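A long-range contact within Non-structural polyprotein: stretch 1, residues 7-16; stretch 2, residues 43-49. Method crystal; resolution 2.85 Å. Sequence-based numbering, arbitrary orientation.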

ATOM      1  N   ASN A   7     -22.073  31.873 -12.115  1.00 61.91           N
ATOM      2  CA  ASN A   7     -20.680  31.780 -11.666  1.00 73.79           C
ATOM      3  C   ASN A   7     -20.495  31.004 -10.359  1.00 77.94           C
ATOM      4  O   ASN A   7     -20.731  31.536  -9.273  1.00 72.80           O
ATOM      5  N   PRO A   8     -19.996  29.765 -10.460  1.00 79.04           N
ATOM      6  CA  PRO A   8     -19.904  28.871  -9.303  1.00 81.20           C
ATOM      7  C   PRO A   8     -18.863  29.290  -8.269  1.00 81.02           C
ATOM      8  O   PRO A   8     -18.954  28.906  -7.098  1.00 84.36           O
ATOM      9  N   PHE A   9     -17.884  30.075  -8.696  1.00 70.89           N
ATOM     10  CA  PHE A   9     -16.749  30.391  -7.848  1.00 62.94           C
ATOM     11  C   PHE A   9     -16.917  31.704  -7.087  1.00 65.17           C
ATOM     12  O   PHE A   9     -15.990  32.164  -6.419  1.00 59.72           O
ATOM     13  N   SER A  10     -18.097  32.308  -7.185  1.00 72.34           N
ATOM     14  CA  SER A  10     -18.334  33.607  -6.570  1.00 74.97           C
ATOM     15  C   SER A  10     -18.041  33.604  -5.071  1.00 73.35           C
ATOM     16  O   SER A  10     -18.497  32.721  -4.346  1.00 71.80           O
ATOM     17  N   CYS A  11     -17.293  34.609  -4.614  1.00 74.83           N
ATOM     18  CA  CYS A  11     -16.972  34.768  -3.196  1.00 75.29           C
ATOM     19  C   CYS A  11     -16.185  33.600  -2.608  1.00 75.22           C
ATOM     20  O   CYS A  11     -16.389  33.240  -1.452  1.00 77.64           O
ATOM     21  N   LYS A  12     -15.298  33.003  -3.399  1.00 75.16           N
ATOM     22  CA  LYS A  12     -14.471  31.889  -2.925  1.00 73.50           C
ATOM     23  C   LYS A  12     -13.003  32.195  -3.184  1.00 71.51           C
ATOM     24  O   LYS A  12     -12.577  32.290  -4.340  1.00 76.10           O
ATOM     25  N   THR A  13     -12.228  32.354  -2.112  1.00 63.96           N
ATOM     26  CA  THR A  13     -10.831  32.740  -2.275  1.00 64.81           C
ATOM     27  C   THR A  13      -9.905  31.554  -2.596  1.00 60.38           C
ATOM     28  O   THR A  13      -8.935  31.759  -3.323  1.00 66.68           O
ATOM     29  N   ASN A  14     -10.117  30.348  -2.055  1.00 52.38           N
ATOM     30  CA  ASN A  14      -9.247  29.266  -2.533  1.00 59.59           C
ATOM     31  C   ASN A  14      -9.944  28.140  -3.285  1.00 59.90           C
ATOM     32  O   ASN A  14     -10.025  27.036  -2.782  1.00 62.19           O
ATOM     33  N   VAL A  15     -10.341  28.373  -4.526  1.00 68.77           N
ATOM     34  CA  VAL A  15     -10.914  27.310  -5.347  1.00 65.27           C
ATOM     35  C   VAL A  15     -10.130  27.024  -6.628  1.00 68.09           C
ATOM     36  O   VAL A  15     -10.626  26.336  -7.517  1.00 71.07           O
ATOM     37  N   CYS A  16      -8.947  27.611  -6.765  1.00 64.41           N
ATOM     38  CA  CYS A  16      -8.223  27.481  -8.016  1.00 61.78           C
ATOM     39  C   CYS A  16      -8.211  26.020  -8.474  1.00 63.91           C
ATOM     40  O   CYS A  16      -8.261  25.752  -9.670  1.00 64.98           O
ATOM     41  N   GLN A  43     -14.392  20.998   1.150  1.00 44.21           N
ATOM     42  CA  GLN A  43     -13.317  21.965   0.926  1.00 48.68           C
ATOM     43  C   GLN A  43     -13.818  23.152   0.103  1.00 51.75           C
ATOM     44  O   GLN A  43     -13.415  24.287   0.343  1.00 55.26           O
ATOM     45  N   PHE A  44     -14.676  22.890  -0.881  1.00 48.15           N
ATOM     46  CA  PHE A  44     -15.245  23.970  -1.678  1.00 53.92           C
ATOM     47  C   PHE A  44     -16.242  24.763  -0.837  1.00 57.08           C
ATOM     48  O   PHE A  44     -16.141  25.981  -0.719  1.00 58.42           O
ATOM     49  N   ALA A  45     -17.186  24.053  -0.227  1.00 60.87           N
ATOM     50  CA  ALA A  45     -18.207  24.667   0.623  1.00 57.96           C
ATOM     51  C   ALA A  45     -17.612  25.560   1.712  1.00 56.16           C
ATOM     52  O   ALA A  45     -18.181  26.592   2.049  1.00 56.35           O
ATOM     53  N   ASP A  46     -16.487  25.137   2.282  1.00 55.82           N
ATOM     54  CA  ASP A  46     -15.796  25.900   3.320  1.00 52.35           C
ATOM     55  C   ASP A  46     -14.657  26.773   2.792  1.00 57.85           C
ATOM     56  O   ASP A  46     -13.923  27.359   3.577  1.00 61.95           O
ATOM     57  N   ASP A  47     -14.489  26.819   1.470  1.00 62.87           N
ATOM     58  CA  ASP A  47     -13.487  27.671   0.822  1.00 58.26           C
ATOM     59  C   ASP A  47     -12.072  27.403   1.327  1.00 55.98           C
ATOM     60  O   ASP A  47     -11.440  28.276   1.924  1.00 59.27           O
ATOM     61  N   LYS A  48     -11.589  26.183   1.096  1.00 50.40           N
ATOM     62  CA  LYS A  48     -10.262  25.770   1.556  1.00 48.85           C
ATOM     63  C   LYS A  48      -9.369  25.234   0.439  1.00 48.17           C
ATOM     64  O   LYS A  48      -9.859  24.752  -0.577  1.00 54.68           O
ATOM     65  N   PRO A  49      -8.044  25.331   0.619  1.00 55.01           N
ATOM     66  CA  PRO A  49      -7.145  24.785  -0.401  1.00 57.82           C
ATOM     67  C   PRO A  49      -7.317  23.280  -0.544  1.00 54.02           C
ATOM     68  O   PRO A  49      -7.700  22.616   0.415  1.00 66.62           O
TER

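Stretch 1 has no regular helix or strand; it runs through two beta turns and meets the end of the helix in stretch 2. Asn7 lies out of reach of that helix; its side chain (chi1 175°, t) instead serves the first turn, a type I turn from Asn7 to Ser10, through a weak hydrogen bond from Phe9 N to Asn7 OD1 at 3.4 Å. Pro8 contributes mainly backbone: its O lies 3.3 Å from CZ of Phe44, near the plane of that ring and at its edge. The CA-to-CB bond of Phe9 points sideways, but with chi1 at -51° (m) the ring end comes nearer, and its CD1 reaches 3.9 Å from Phe44 CE2, an apolar contact also at the edge of the Phe44 ring. Ser10 points away and makes no contact.

Lys12 closes a type II turn from Phe9 and leaves it with CB directed sideways. Its chi1 to chi4 are m, m, t, t, and this course brings the amine to the helix end, where Lys12 NZ donates to Phe44 O at 2.9 Å. Ala45 O is nearly as close to Lys12 NZ, at 3.1 Å, but the angle is poor and no hydrogen bond is assigned. Phe44 O also accepts from Asp47 N at 2.9 Å, so one carbonyl serves both the helix-terminating Schellman motif and the lysine. On the way, Lys12 CE passes 4.0 Å from Phe44 CE1.

The next two residues present backbone NH groups to one carboxylate. Asp47, with chi1 at -166° (t), starts sideways, but its end comes nearer to stretch 1. Thr13 N donates to Asp47 OD2 at 2.8 Å (N-H...O angle 159°), and Asn14 N donates to Asp47 OD1 at 2.7 Å (155°). The short distances and good angles identify a two-pronged grip, one oxygen per NH. Thr13 itself (chi1 78°, p) turns its hydroxyl to its neighbour, Thr13 OG1 donating to Asn14 OD1 at 3.1 Å. Asn14 (chi1 -45°, m) points toward stretch 2, and its CB packs 3.9 Å from Pro49 N.

Val15 is buried and also points toward stretch 2. At chi1 -57° (m), Val15 CG1 lies over one face of the Phe44 ring, 4.0 Å from Phe44 CD2. The Phe44 side chain, at chi1 -173° (t), therefore meets Val15 across a face and Phe9 at an edge. Cys16 lies out of reach. Together the two stretches bury 475 Å², with Phe44 and Asp47 the most covered residues.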

ATOM      1  CB  ASN A   7     -20.071  33.170 -11.489  1.00 74.16           C
ATOM      2  CG  ASN A   7     -18.665  33.117 -10.896  1.00 72.63           C
ATOM      3  OD1 ASN A   7     -17.847  32.261 -11.262  1.00 63.37           O
ATOM      4  ND2 ASN A   7     -18.372  34.044  -9.990  1.00 75.29           N
ATOM      5  CB  PRO A   8     -19.519  27.526  -9.930  1.00 84.37           C
ATOM      6  CG  PRO A   8     -18.967  27.841 -11.295  1.00 78.81           C
ATOM      7  CD  PRO A   8     -19.215  29.272 -11.609  1.00 76.91           C
ATOM      8  CB  PHE A   9     -15.487  30.397  -8.697  1.00 62.40           C
ATOM      9  CG  PHE A   9     -15.339  29.166  -9.530  1.00 65.24           C
ATOM     10  CD1 PHE A   9     -15.173  27.929  -8.932  1.00 65.73           C
ATOM     11  CD2 PHE A   9     -15.401  29.236 -10.909  1.00 64.90           C
ATOM     12  CE1 PHE A   9     -15.049  26.791  -9.692  1.00 60.47           C
ATOM     13  CE2 PHE A   9     -15.281  28.099 -11.674  1.00 64.79           C
ATOM     14  CZ  PHE A   9     -15.105  26.877 -11.063  1.00 65.47           C
ATOM     15  CB  SER A  10     -19.788  34.019  -6.800  1.00 80.76           C
ATOM     16  OG  SER A  10     -20.060  35.293  -6.244  1.00 89.42           O
ATOM     17  CB  CYS A  11     -18.248  34.983  -2.384  1.00 80.54           C
ATOM     18  SG  CYS A  11     -19.224  36.405  -2.922  1.00 99.21           S
ATOM     19  CB  LYS A  12     -14.860  30.573  -3.619  1.00 70.98           C
ATOM     20  CG  LYS A  12     -16.301  30.139  -3.390  1.00 67.05           C
ATOM     21  CD  LYS A  12     -16.429  29.403  -2.066  1.00 63.34           C
ATOM     22  CE  LYS A  12     -17.872  29.133  -1.702  1.00 64.35           C
ATOM     23  NZ  LYS A  12     -17.972  28.214  -0.536  1.00 71.37           N
ATOM     24  CB  THR A  13     -10.267  33.575  -1.062  1.00 53.51           C
ATOM     25  OG1 THR A  13      -9.958  32.729   0.047  1.00 61.86           O
ATOM     26  CG2 THR A  13     -11.252  34.655  -0.638  1.00 48.29           C
ATOM     27  CB  ASN A  14      -8.582  28.626  -1.322  1.00 56.94           C
ATOM     28  CG  ASN A  14      -8.049  29.649  -0.357  1.00 53.39           C
ATOM     29  OD1 ASN A  14      -8.699  29.956   0.643  1.00 47.09           O
ATOM     30  ND2 ASN A  14      -6.873  30.195  -0.652  1.00 49.72           N
ATOM     31  CB  VAL A  15     -12.433  27.456  -5.542  1.00 61.01           C
ATOM     32  CG1 VAL A  15     -13.105  27.485  -4.171  1.00 50.61           C
ATOM     33  CG2 VAL A  15     -12.764  28.682  -6.343  1.00 72.45           C
ATOM     34  CB  CYS A  16      -6.797  28.049  -7.900  1.00 61.89           C
ATOM     35  SG  CYS A  16      -5.760  27.354  -6.596  1.00 61.70           S
ATOM     36  CB  GLN A  43     -12.119  21.312   0.215  1.00 50.83           C
ATOM     37  CG  GLN A  43     -11.462  20.180   0.998  1.00 46.54           C
ATOM     38  CD  GLN A  43     -12.103  18.835   0.717  1.00 54.92           C
ATOM     39  OE1 GLN A  43     -13.201  18.757   0.151  1.00 53.02           O
ATOM     40  NE2 GLN A  43     -11.429  17.765   1.126  1.00 64.29           N
ATOM     41  CB  PHE A  44     -15.943  23.416  -2.921  1.00 52.55           C
ATOM     42  CG  PHE A  44     -16.413  24.477  -3.880  1.00 48.49           C
ATOM     43  CD1 PHE A  44     -17.506  25.267  -3.577  1.00 50.92           C
ATOM     44  CD2 PHE A  44     -15.783  24.658  -5.101  1.00 51.65           C
ATOM     45  CE1 PHE A  44     -17.954  26.239  -4.461  1.00 51.83           C
ATOM     46  CE2 PHE A  44     -16.226  25.627  -5.999  1.00 51.62           C
ATOM     47  CZ  PHE A  44     -17.310  26.417  -5.677  1.00 52.54           C
ATOM     48  CB  ALA A  45     -19.056  23.587   1.254  1.00 55.60           C
ATOM     49  CB  ASP A  46     -15.260  24.960   4.392  1.00 60.15           C
ATOM     50  CG  ASP A  46     -16.372  24.259   5.153  1.00 70.66           C
ATOM     51  OD1 ASP A  46     -17.500  24.802   5.163  1.00 69.81           O
ATOM     52  OD2 ASP A  46     -16.120  23.178   5.738  1.00 74.84           O
ATOM     53  CB  ASP A  47     -13.844  29.143   1.028  1.00 61.27           C
ATOM     54  CG  ASP A  47     -13.065  30.069   0.115  1.00 65.42           C
ATOM     55  OD1 ASP A  47     -12.338  29.570  -0.772  1.00 60.50           O
ATOM     56  OD2 ASP A  47     -13.188  31.302   0.281  1.00 71.43           O
ATOM     57  CB  LYS A  48     -10.418  24.737   2.677  1.00 47.90           C
ATOM     58  CG  LYS A  48     -11.157  25.333   3.868  1.00 55.33           C
ATOM     59  CD  LYS A  48     -11.377  24.373   5.005  1.00 61.81           C
ATOM     60  CE  LYS A  48     -11.916  25.112   6.234  1.00 73.65           C
ATOM     61  NZ  LYS A  48     -11.845  24.314   7.502  1.00 77.30           N
ATOM     62  CB  PRO A  49      -5.748  25.134   0.139  1.00 58.02           C
ATOM     63  CG  PRO A  49      -5.932  25.310   1.593  1.00 61.57           C
ATOM     64  CD  PRO A  49      -7.300  25.904   1.753  1.00 60.95           C
TER